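Local coordinates for protein Ps01740 (Pseudomonas sp. UW4, PDB 5UIF) that is a homologue of cis-3-chloroacrylic acid dehalogenase in the tautomerase superfamily and probably catalyses dehalogenation or tautomerisation of small acids, at residues P1-L12 against Y38-P48; R76-T84 against A97-I105. All coordinates share one frame; numbering follows the deposited sequence.

Contact 1 of 2, residues P1-L12 against Y38-P48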
loop_
_atom_site.group_PDB
_atom_site.type_symbol
_atom_site.label_atom_id
_atom_site.label_comp_id
_atom_site.label_asym_id
_atom_site.label_seq_id
_atom_site.Cartn_x
_atom_site.Cartn_y
_atom_site.Cartn_z
ATOM N N PRO A 1 -2.124 -14.614 -1.600
ATOM C CA PRO A 1 -2.521 -13.465 -2.421
ATOM C C PRO A 1 -3.329 -12.438 -1.639
ATOM O O PRO A 1 -4.164 -12.807 -0.812
ATOM C CB PRO A 1 -3.371 -14.101 -3.522
ATOM C CG PRO A 1 -3.901 -15.350 -2.908
ATOM C CD PRO A 1 -2.795 -15.853 -2.028
ATOM N N LEU A 2 -3.081 -11.160 -1.906
ATOM C CA LEU A 2 -3.781 -10.081 -1.220
ATOM C C LEU A 2 -4.340 -9.060 -2.207
ATOM O O LEU A 2 -3.640 -8.618 -3.117
ATOM C CB LEU A 2 -2.848 -9.388 -0.225
ATOM C CG LEU A 2 -3.410 -8.149 0.475
ATOM C CD1 LEU A 2 -4.656 -8.499 1.276
ATOM C CD2 LEU A 2 -2.357 -7.505 1.362
ATOM N N TYR A 3 -5.603 -8.695 -2.020
ATOM C CA TYR A 3 -6.240 -7.672 -2.842
ATOM C C TYR A 3 -6.779 -6.543 -1.970
ATOM O O TYR A 3 -7.472 -6.787 -0.984
ATOM C CB TYR A 3 -7.370 -8.276 -3.681
ATOM C CG TYR A 3 -6.895 -9.160 -4.811
ATOM C CD1 TYR A 3 -6.626 -10.507 -4.600
ATOM C CD2 TYR A 3 -6.720 -8.650 -6.090
ATOM C CE1 TYR A 3 -6.194 -11.319 -5.633
ATOM C CE2 TYR A 3 -6.288 -9.453 -7.128
ATOM C CZ TYR A 3 -6.026 -10.786 -6.895
ATOM O OH TYR A 3 -5.597 -11.589 -7.927
ATOM N N GLU A 4 -6.455 -5.307 -2.338
ATOM C CA GLU A 4 -6.877 -4.144 -1.565
ATOM C C GLU A 4 -7.703 -3.182 -2.413
ATOM O O GLU A 4 -7.306 -2.820 -3.519
ATOM C CB GLU A 4 -5.661 -3.420 -0.985
ATOM C CG GLU A 4 -4.797 -4.289 -0.085
ATOM C CD GLU A 4 -3.537 -3.583 0.376
ATOM O OE1 GLU A 4 -3.623 -2.763 1.315
ATOM O OE2 GLU A 4 -2.461 -3.849 -0.197
ATOM N N CYS A 5 -8.851 -2.769 -1.884
ATOM C CA CYS A 5 -9.740 -1.857 -2.596
ATOM C C CYS A 5 -9.811 -0.498 -1.908
ATOM O O CYS A 5 -10.197 -0.400 -0.743
ATOM C CB CYS A 5 -11.141 -2.460 -2.713
ATOM S SG CYS A 5 -12.282 -1.508 -3.744
ATOM N N GLN A 6 -9.439 0.550 -2.637
ATOM C CA GLN A 6 -9.463 1.906 -2.101
ATOM C C GLN A 6 -10.466 2.783 -2.840
ATOM O O GLN A 6 -10.285 3.090 -4.018
ATOM C CB GLN A 6 -8.073 2.538 -2.173
ATOM C CG GLN A 6 -7.110 2.058 -1.102
ATOM C CD GLN A 6 -5.770 2.761 -1.172
ATOM O OE1 GLN A 6 -5.426 3.368 -2.186
ATOM N NE2 GLN A 6 -5.004 2.683 -0.089
ATOM N N THR A 7 -11.526 3.181 -2.144
ATOM C CA THR A 7 -12.536 4.062 -2.719
ATOM C C THR A 7 -12.830 5.229 -1.786
ATOM O O THR A 7 -12.398 5.238 -0.634
ATOM C CB THR A 7 -13.854 3.314 -3.008
ATOM O OG1 THR A 7 -14.425 2.850 -1.778
ATOM C CG2 THR A 7 -13.612 2.129 -3.931
ATOM N N VAL A 8 -13.565 6.214 -2.291
ATOM C CA VAL A 8 -14.001 7.339 -1.474
ATOM C C VAL A 8 -15.108 6.880 -0.528
ATOM O O VAL A 8 -15.970 6.091 -0.915
ATOM C CB VAL A 8 -14.494 8.516 -2.348
ATOM C CG1 VAL A 8 -15.077 9.631 -1.489
ATOM C CG2 VAL A 8 -13.359 9.045 -3.209
ATOM N N LYS A 9 -15.060 7.362 0.711
ATOM C CA LYS A 9 -16.028 7.005 1.747
ATOM C C LYS A 9 -17.477 7.123 1.278
ATOM O O LYS A 9 -17.923 8.193 0.862
ATOM C CB LYS A 9 -15.811 7.886 2.981
ATOM C CG LYS A 9 -16.761 7.609 4.132
ATOM C CD LYS A 9 -16.442 8.502 5.321
ATOM C CE LYS A 9 -17.316 8.172 6.518
ATOM N NZ LYS A 9 -16.951 8.990 7.707
ATOM N N GLY A 10 -18.206 6.012 1.344
ATOM C CA GLY A 10 -19.607 5.993 0.965
ATOM C C GLY A 10 -19.861 5.334 -0.378
ATOM O O GLY A 10 -21.007 5.206 -0.808
ATOM N N THR A 11 -18.789 4.914 -1.042
ATOM C CA THR A 11 -18.903 4.285 -2.354
ATOM C C THR A 11 -19.504 2.885 -2.261
ATOM O O THR A 11 -20.481 2.574 -2.942
ATOM C CB THR A 11 -17.536 4.188 -3.056
ATOM O OG1 THR A 11 -16.999 5.503 -3.248
ATOM C CG2 THR A 11 -17.679 3.503 -4.406
ATOM N N LEU A 12 -18.915 2.046 -1.416
ATOM C CA LEU A 12 -19.342 0.657 -1.296
ATOM C C LEU A 12 -20.186 0.408 -0.050
ATOM O O LEU A 12 -19.929 0.977 1.010
ATOM C CB LEU A 12 -18.121 -0.266 -1.285
ATOM C CG LEU A 12 -17.261 -0.248 -2.550
ATOM C CD1 LEU A 12 -16.040 -1.142 -2.389
ATOM C CD2 LEU A 12 -18.090 -0.681 -3.742
ATOM N N TYR A 38 -6.141 -18.861 1.135
ATOM C CA TYR A 38 -5.007 -17.942 1.122
ATOM C C TYR A 38 -5.387 -16.584 0.538
ATOM O O TYR A 38 -4.609 -15.634 0.604
ATOM C CB TYR A 38 -3.842 -18.544 0.332
ATOM C CG TYR A 38 -3.206 -19.747 0.994
ATOM C CD1 TYR A 38 -2.052 -19.617 1.754
ATOM C CD2 TYR A 38 -3.762 -21.012 0.862
ATOM C CE1 TYR A 38 -1.467 -20.712 2.360
ATOM C CE2 TYR A 38 -3.185 -22.114 1.465
ATOM C CZ TYR A 38 -2.038 -21.958 2.213
ATOM O OH TYR A 38 -1.458 -23.052 2.816
ATOM N N VAL A 39 -6.586 -16.499 -0.027
ATOM C CA VAL A 39 -7.047 -15.270 -0.664
ATOM C C VAL A 39 -7.644 -14.295 0.347
ATOM O O VAL A 39 -8.656 -14.589 0.982
ATOM C CB VAL A 39 -8.094 -15.562 -1.755
ATOM C CG1 VAL A 39 -8.560 -14.268 -2.402
ATOM C CG2 VAL A 39 -7.521 -16.510 -2.797
ATOM N N HIS A 40 -7.013 -13.134 0.487
ATOM C CA HIS A 40 -7.486 -12.109 1.411
ATOM C C HIS A 40 -7.887 -10.841 0.667
ATOM O O HIS A 40 -7.159 -10.369 -0.206
ATOM C CB HIS A 40 -6.412 -11.785 2.453
ATOM C CG HIS A 40 -5.840 -12.991 3.128
ATOM N ND1 HIS A 40 -6.484 -13.644 4.160
ATOM C CD2 HIS A 40 -4.683 -13.664 2.923
ATOM C CE1 HIS A 40 -5.749 -14.665 4.557
ATOM N NE2 HIS A 40 -4.651 -14.701 3.823
ATOM N N VAL A 41 -9.047 -10.292 1.015
ATOM C CA VAL A 41 -9.531 -9.063 0.393
ATOM C C VAL A 41 -9.804 -7.990 1.442
ATOM O O VAL A 41 -10.562 -8.211 2.386
ATOM C CB VAL A 41 -10.814 -9.308 -0.426
ATOM C CG1 VAL A 41 -11.263 -8.022 -1.106
ATOM C CG2 VAL A 41 -10.587 -10.406 -1.454
ATOM N N LEU A 42 -9.183 -6.828 1.270
ATOM C CA LEU A 42 -9.335 -5.729 2.218
ATOM C C LEU A 42 -10.011 -4.524 1.571
ATOM O O LEU A 42 -9.821 -4.255 0.385
ATOM C CB LEU A 42 -7.975 -5.318 2.783
ATOM C CG LEU A 42 -7.032 -6.444 3.212
ATOM C CD1 LEU A 42 -5.720 -5.867 3.721
ATOM C CD2 LEU A 42 -7.680 -7.333 4.265
ATOM N N PHE A 43 -10.799 -3.798 2.359
ATOM C CA PHE A 43 -11.474 -2.601 1.870
ATOM C C PHE A 43 -11.119 -1.381 2.712
ATOM O O PHE A 43 -11.307 -1.375 3.929
ATOM C CB PHE A 43 -12.990 -2.806 1.855
ATOM C CG PHE A 43 -13.460 -3.774 0.808
ATOM C CD1 PHE A 43 -13.581 -5.124 1.097
ATOM C CD2 PHE A 43 -13.779 -3.336 -0.466
ATOM C CE1 PHE A 43 -14.011 -6.016 0.135
ATOM C CE2 PHE A 43 -14.211 -4.223 -1.432
ATOM C CZ PHE A 43 -14.328 -5.565 -1.132
ATOM N N LYS A 44 -10.605 -0.350 2.052
ATOM C CA LYS A 44 -10.234 0.889 2.720
ATOM C C LYS A 44 -10.934 2.080 2.078
ATOM O O LYS A 44 -11.025 2.170 0.853
ATOM C CB LYS A 44 -8.717 1.083 2.684
ATOM C CG LYS A 44 -7.961 0.170 3.634
ATOM C CD LYS A 44 -6.511 0.005 3.216
ATOM C CE LYS A 44 -6.405 -0.759 1.906
ATOM N NZ LYS A 44 -5.000 -0.844 1.424
ATOM N N GLU A 45 -11.431 2.990 2.908
ATOM C CA GLU A 45 -12.125 4.171 2.410
ATOM C C GLU A 45 -11.291 5.436 2.575
ATOM O O GLU A 45 -10.558 5.590 3.551
ATOM C CB GLU A 45 -13.472 4.343 3.117
ATOM C CG GLU A 45 -14.527 3.338 2.693
ATOM C CD GLU A 45 -15.898 3.663 3.251
ATOM O OE1 GLU A 45 -15.974 4.427 4.236
ATOM O OE2 GLU A 45 -16.900 3.160 2.701
ATOM N N LEU A 46 -11.410 6.336 1.605
ATOM C CA LEU A 46 -10.718 7.617 1.650
ATOM C C LEU A 46 -11.679 8.723 2.064
ATOM O O LEU A 46 -12.848 8.715 1.679
ATOM C CB LEU A 46 -10.097 7.941 0.289
ATOM C CG LEU A 46 -9.071 6.943 -0.249
ATOM C CD1 LEU A 46 -8.752 7.237 -1.705
ATOM C CD2 LEU A 46 -7.808 6.976 0.593
ATOM N N GLU A 47 -11.184 9.668 2.855
ATOM C CA GLU A 47 -11.985 10.818 3.256
ATOM C C GLU A 47 -12.311 11.680 2.043
ATOM O O GLU A 47 -11.479 11.836 1.151
ATOM C CB GLU A 47 -11.252 11.645 4.314
ATOM C CG GLU A 47 -11.047 10.921 5.634
ATOM C CD GLU A 47 -12.353 10.634 6.348
ATOM O OE1 GLU A 47 -13.282 11.463 6.247
ATOM O OE2 GLU A 47 -12.451 9.578 7.009
ATOM N N PRO A 48 -13.537 12.225 1.998
ATOM C CA PRO A 48 -13.945 13.122 0.911
ATOM C C PRO A 48 -13.011 14.320 0.783
ATOM O O PRO A 48 -12.813 15.049 1.753
ATOM C CB PRO A 48 -15.350 13.562 1.329
ATOM C CG PRO A 48 -15.846 12.454 2.190
ATOM C CD PRO A 48 -14.642 11.957 2.935
HETATM O O HOH W 1 -16.182 2.418 -0.015
HETATM O O HOH W 2 -13.562 0.323 -0.448
#

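Contact 2 of 2, residues R76-T84 against A97-I105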
loop_
_atom_site.group_PDB
_atom_site.type_symbol
_atom_site.label_atom_id
_atom_site.label_comp_id
_atom_site.label_asym_id
_atom_site.label_seq_id
_atom_site.Cartn_x
_atom_site.Cartn_y
_atom_site.Cartn_z
ATOM N N ARG A 76 -2.453 -13.061 -15.801
ATOM C CA ARG A 76 -2.569 -11.773 -15.126
ATOM C C ARG A 76 -3.627 -10.892 -15.778
ATOM O O ARG A 76 -4.482 -10.325 -15.098
ATOM C CB ARG A 76 -1.224 -11.047 -15.126
ATOM C CG ARG A 76 -1.226 -9.739 -14.354
ATOM C CD ARG A 76 -0.012 -8.901 -14.704
ATOM N NE ARG A 76 1.179 -9.724 -14.895
ATOM C CZ ARG A 76 1.989 -10.111 -13.916
ATOM N NH1 ARG A 76 3.048 -10.859 -14.188
ATOM N NH2 ARG A 76 1.738 -9.750 -12.664
ATOM N N HIS A 77 -3.556 -10.781 -17.103
ATOM C CA HIS A 77 -4.501 -9.975 -17.871
ATOM C C HIS A 77 -5.938 -10.429 -17.646
ATOM O O HIS A 77 -6.851 -9.606 -17.557
ATOM C CB HIS A 77 -4.162 -10.036 -19.361
ATOM C CG HIS A 77 -5.166 -9.354 -20.237
ATOM N ND1 HIS A 77 -5.187 -7.988 -20.425
ATOM C CD2 HIS A 77 -6.188 -9.850 -20.975
ATOM C CE1 HIS A 77 -6.177 -7.673 -21.240
ATOM N NE2 HIS A 77 -6.800 -8.784 -21.589
ATOM N N ALA A 78 -6.129 -11.741 -17.554
ATOM C CA ALA A 78 -7.447 -12.312 -17.310
ATOM C C ALA A 78 -7.975 -11.882 -15.946
ATOM O O ALA A 78 -9.169 -11.632 -15.781
ATOM C CB ALA A 78 -7.397 -13.829 -17.407
ATOM N N ILE A 79 -7.076 -11.794 -14.971
ATOM C CA ILE A 79 -7.437 -11.339 -13.636
ATOM C C ILE A 79 -7.771 -9.850 -13.656
ATOM O O ILE A 79 -8.767 -9.422 -13.073
ATOM C CB ILE A 79 -6.307 -11.599 -12.622
ATOM C CG1 ILE A 79 -5.990 -13.093 -12.553
ATOM C CG2 ILE A 79 -6.691 -11.078 -11.247
ATOM C CD1 ILE A 79 -4.852 -13.436 -11.619
ATOM N N LEU A 80 -6.933 -9.071 -14.336
ATOM C CA LEU A 80 -7.142 -7.631 -14.472
ATOM C C LEU A 80 -8.497 -7.306 -15.088
ATOM O O LEU A 80 -9.252 -6.489 -14.557
ATOM C CB LEU A 80 -6.032 -7.008 -15.323
ATOM C CG LEU A 80 -4.671 -6.777 -14.668
ATOM C CD1 LEU A 80 -3.636 -6.406 -15.715
ATOM C CD2 LEU A 80 -4.774 -5.685 -13.619
ATOM N N ARG A 81 -8.794 -7.955 -16.210
ATOM C CA ARG A 81 -10.025 -7.712 -16.955
ATOM C C ARG A 81 -11.276 -8.047 -16.153
ATOM O O ARG A 81 -12.217 -7.254 -16.091
ATOM C CB ARG A 81 -10.021 -8.520 -18.253
ATOM C CG ARG A 81 -9.886 -7.674 -19.502
ATOM C CD ARG A 81 -11.123 -6.817 -19.704
ATOM N NE ARG A 81 -10.878 -5.727 -20.641
ATOM C CZ ARG A 81 -10.754 -4.453 -20.287
ATOM N NH1 ARG A 81 -10.862 -4.105 -19.011
ATOM N NH2 ARG A 81 -10.527 -3.526 -21.207
ATOM N N ALA A 82 -11.277 -9.228 -15.546
ATOM C CA ALA A 82 -12.438 -9.724 -14.816
ATOM C C ALA A 82 -12.785 -8.837 -13.624
ATOM O O ALA A 82 -13.949 -8.503 -13.412
ATOM C CB ALA A 82 -12.197 -11.155 -14.359
ATOM N N ILE A 83 -11.771 -8.459 -12.854
ATOM C CA ILE A 83 -11.967 -7.593 -11.696
ATOM C C ILE A 83 -12.532 -6.236 -12.114
ATOM O O ILE A 83 -13.453 -5.715 -11.483
ATOM C CB ILE A 83 -10.648 -7.383 -10.921
ATOM C CG1 ILE A 83 -10.199 -8.692 -10.268
ATOM C CG2 ILE A 83 -10.805 -6.296 -9.868
ATOM C CD1 ILE A 83 -8.884 -8.581 -9.525
ATOM N N THR A 84 -11.983 -5.679 -13.189
ATOM C CA THR A 84 -12.424 -4.384 -13.700
ATOM C C THR A 84 -13.878 -4.424 -14.163
ATOM O O THR A 84 -14.670 -3.543 -13.823
ATOM C CB THR A 84 -11.538 -3.913 -14.870
ATOM O OG1 THR A 84 -10.161 -3.945 -14.474
ATOM C CG2 THR A 84 -11.913 -2.500 -15.289
ATOM N N ALA A 97 -12.326 6.002 -14.238
ATOM C CA ALA A 97 -12.186 6.295 -12.816
ATOM C C ALA A 97 -11.972 5.013 -12.016
ATOM O O ALA A 97 -12.201 4.976 -10.807
ATOM C CB ALA A 97 -13.407 7.045 -12.305
ATOM N N VAL A 98 -11.533 3.963 -12.704
ATOM C CA VAL A 98 -11.247 2.685 -12.065
ATOM C C VAL A 98 -9.871 2.173 -12.483
ATOM O O VAL A 98 -9.586 2.041 -13.673
ATOM C CB VAL A 98 -12.310 1.623 -12.411
ATOM C CG1 VAL A 98 -11.875 0.254 -11.917
ATOM C CG2 VAL A 98 -13.658 2.005 -11.822
ATOM N N VAL A 99 -9.021 1.888 -11.501
ATOM C CA VAL A 99 -7.673 1.402 -11.775
ATOM C C VAL A 99 -7.404 0.084 -11.056
ATOM O O VAL A 99 -7.569 -0.015 -9.840
ATOM C CB VAL A 99 -6.604 2.432 -11.355
ATOM C CG1 VAL A 99 -5.208 1.858 -11.542
ATOM C CG2 VAL A 99 -6.767 3.722 -12.146
ATOM N N VAL A 100 -6.994 -0.927 -11.814
ATOM C CA VAL A 100 -6.680 -2.234 -11.249
ATOM C C VAL A 100 -5.241 -2.627 -11.571
ATOM O O VAL A 100 -4.799 -2.510 -12.715
ATOM C CB VAL A 100 -7.638 -3.325 -11.770
ATOM C CG1 VAL A 100 -7.323 -4.667 -11.124
ATOM C CG2 VAL A 100 -9.083 -2.933 -11.508
ATOM N N ALA A 101 -4.513 -3.089 -10.560
ATOM C CA ALA A 101 -3.124 -3.499 -10.738
ATOM C C ALA A 101 -2.840 -4.835 -10.058
ATOM O O ALA A 101 -3.157 -5.027 -8.884
ATOM C CB ALA A 101 -2.185 -2.426 -10.207
ATOM N N VAL A 102 -2.244 -5.758 -10.807
ATOM C CA VAL A 102 -1.873 -7.064 -10.274
ATOM C C VAL A 102 -0.370 -7.286 -10.423
ATOM O O VAL A 102 0.116 -7.595 -11.511
ATOM C CB VAL A 102 -2.634 -8.204 -10.980
ATOM C CG1 VAL A 102 -2.214 -9.553 -10.417
ATOM C CG2 VAL A 102 -4.136 -8.010 -10.834
ATOM N N VAL A 103 0.361 -7.126 -9.325
ATOM C CA VAL A 103 1.817 -7.227 -9.360
ATOM C C VAL A 103 2.319 -8.589 -8.886
ATOM O O VAL A 103 1.677 -9.257 -8.073
ATOM C CB VAL A 103 2.475 -6.126 -8.505
ATOM C CG1 VAL A 103 2.169 -4.753 -9.085
ATOM C CG2 VAL A 103 2.004 -6.219 -7.064
ATOM N N ASP A 104 3.473 -8.995 -9.405
ATOM C CA ASP A 104 4.088 -10.259 -9.024
ATOM C C ASP A 104 4.918 -10.119 -7.756
ATOM O O ASP A 104 5.714 -9.191 -7.620
ATOM C CB ASP A 104 4.967 -10.798 -10.156
ATOM C CG ASP A 104 4.165 -11.489 -11.239
ATOM O OD1 ASP A 104 3.023 -11.911 -10.957
ATOM O OD2 ASP A 104 4.678 -11.616 -12.370
ATOM N N ILE A 105 4.720 -11.048 -6.828
ATOM C CA ILE A 105 5.534 -11.120 -5.625
ATOM C C ILE A 105 6.249 -12.464 -5.581
ATOM O O ILE A 105 5.602 -13.510 -5.634
ATOM C CB ILE A 105 4.693 -10.947 -4.346
ATOM C CG1 ILE A 105 3.932 -9.620 -4.381
ATOM C CG2 ILE A 105 5.578 -11.028 -3.111
ATOM C CD1 ILE A 105 4.828 -8.403 -4.422
#

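Contact 1 of 2, residues P1-L12 against Y38-P48
Strand 2-8 pairs in parallel with strand 40-46 in the register L2-H40 to V8-L46; the axes approach to 4.5 Å at 27°, and eight backbone hydrogen bonds, the end ones using P1 O and K9 N, run from H40 N to P1 O through to K9 N to L46 O. At the start, the P1 ring crosses V39 at about a right angle, its CG 3.8 Å from V39 CG2, while P1 CD lies 3.7 Å from Y38 CB. An alanine here would remove CG and CD and would probably leave Y38 CB and V39 CG2 facing a gap beside the chain's first residue, the position of the proline that marks the tautomerase superfamily.

L2, E4, Q6, H40, L42 and K44 share one sheet face. There L2 CD1 comes crosswise to L42 CG at 3.7 Å. The K44 chain bends at its third torsion (chi3 -67°), which brings NZ to E4 OE1 in a salt bridge, although the modelled length of 2.4 Å is doubtful at this resolution.

Y3, C5, T7, V41 and F43 occupy the other face. C5 CB sits 3.6 Å from F43 CD2, and L12 CD1 crosses to the same ring atom at 3.7 Å; both approach the ring obliquely. A water joins T7 OG1, L12 N and E45 OE2, the last at 2.9 Å from the water oxygen. E45 OE2 also takes a weak bond from G10 N.

Y3 OH bonds to H28 of helix 14-32, joining two elements of this beta-alpha-beta unit. The E4-K44 pair packs against Q6 of the second subunit, so its opposite charges probably offset each other where the subunits meet.

Contact 2 of 2, residues R76-T84 against A97-I105
R76 meets D104 and V102 with the edge of its guanidinium. NH1 donates to D104 OD2 at 2.6 Å in a nearly straight salt bridge, with the oxygen in the guanidinium plane but approached from above the carboxylate plane; the two planes stand 57° apart. NH2 is shared: it bonds V102 O at 2.9 Å and, weakly, D104 OD1 at 3.0 Å. The arginine gets there with CG anti to its own N (chi1 -176°) and a bend at chi3, so that its methylenes slide past V102 and the charged end reaches D104. Q73 accepts from NE, and W109 of the third subunit adds a cation-pi contact; together these leave the group little scope to turn.

Helix 73-91 runs nearly antiparallel to strand 98-105, at 153° and 8.4 Å between the segment axes, as the helix of a beta-alpha-beta unit begun by strand 61-68. It lies on the V98, V100 and V102 side of the sheet. L80 slides past V102 in the opposite sense, its CD2 3.7 Å from V102 CG2 and equally far (3.7 Å) from V100 CG1. I83 crosses V100 obliquely, with CG2 4.0 Å from V100 CG1.

T84 turns OG1 to V100 CG2. Its hydroxyl is satisfied within the helix: OG1 donates to L80 O at 2.7 Å, and T84 N reaches that oxygen from the opposite face of its carbonyl plane.

How the contacts relate
Contact 1 closes before contact 2 opens along the chain, and their centres lie 14 Å apart. Each belongs to one of two successive beta-alpha-beta units: strand 2-8, helix 14-32 and strand 40-46, then strand 61-68, helix 73-91 and strand 98-105. Both reach one mixed four-stranded sheet, whose outermost strands within the chain are 40-46 and 98-105. The two contacts touch at Y3, whose OH lies 3.5 Å from I79 CG2 and whose CE2 lies 3.6 Å from I83 CD1. Strand 40-46 pairs with a strand of the second subunit and 98-105 with one of the third, so the sheet runs on at both edges into its neighbours.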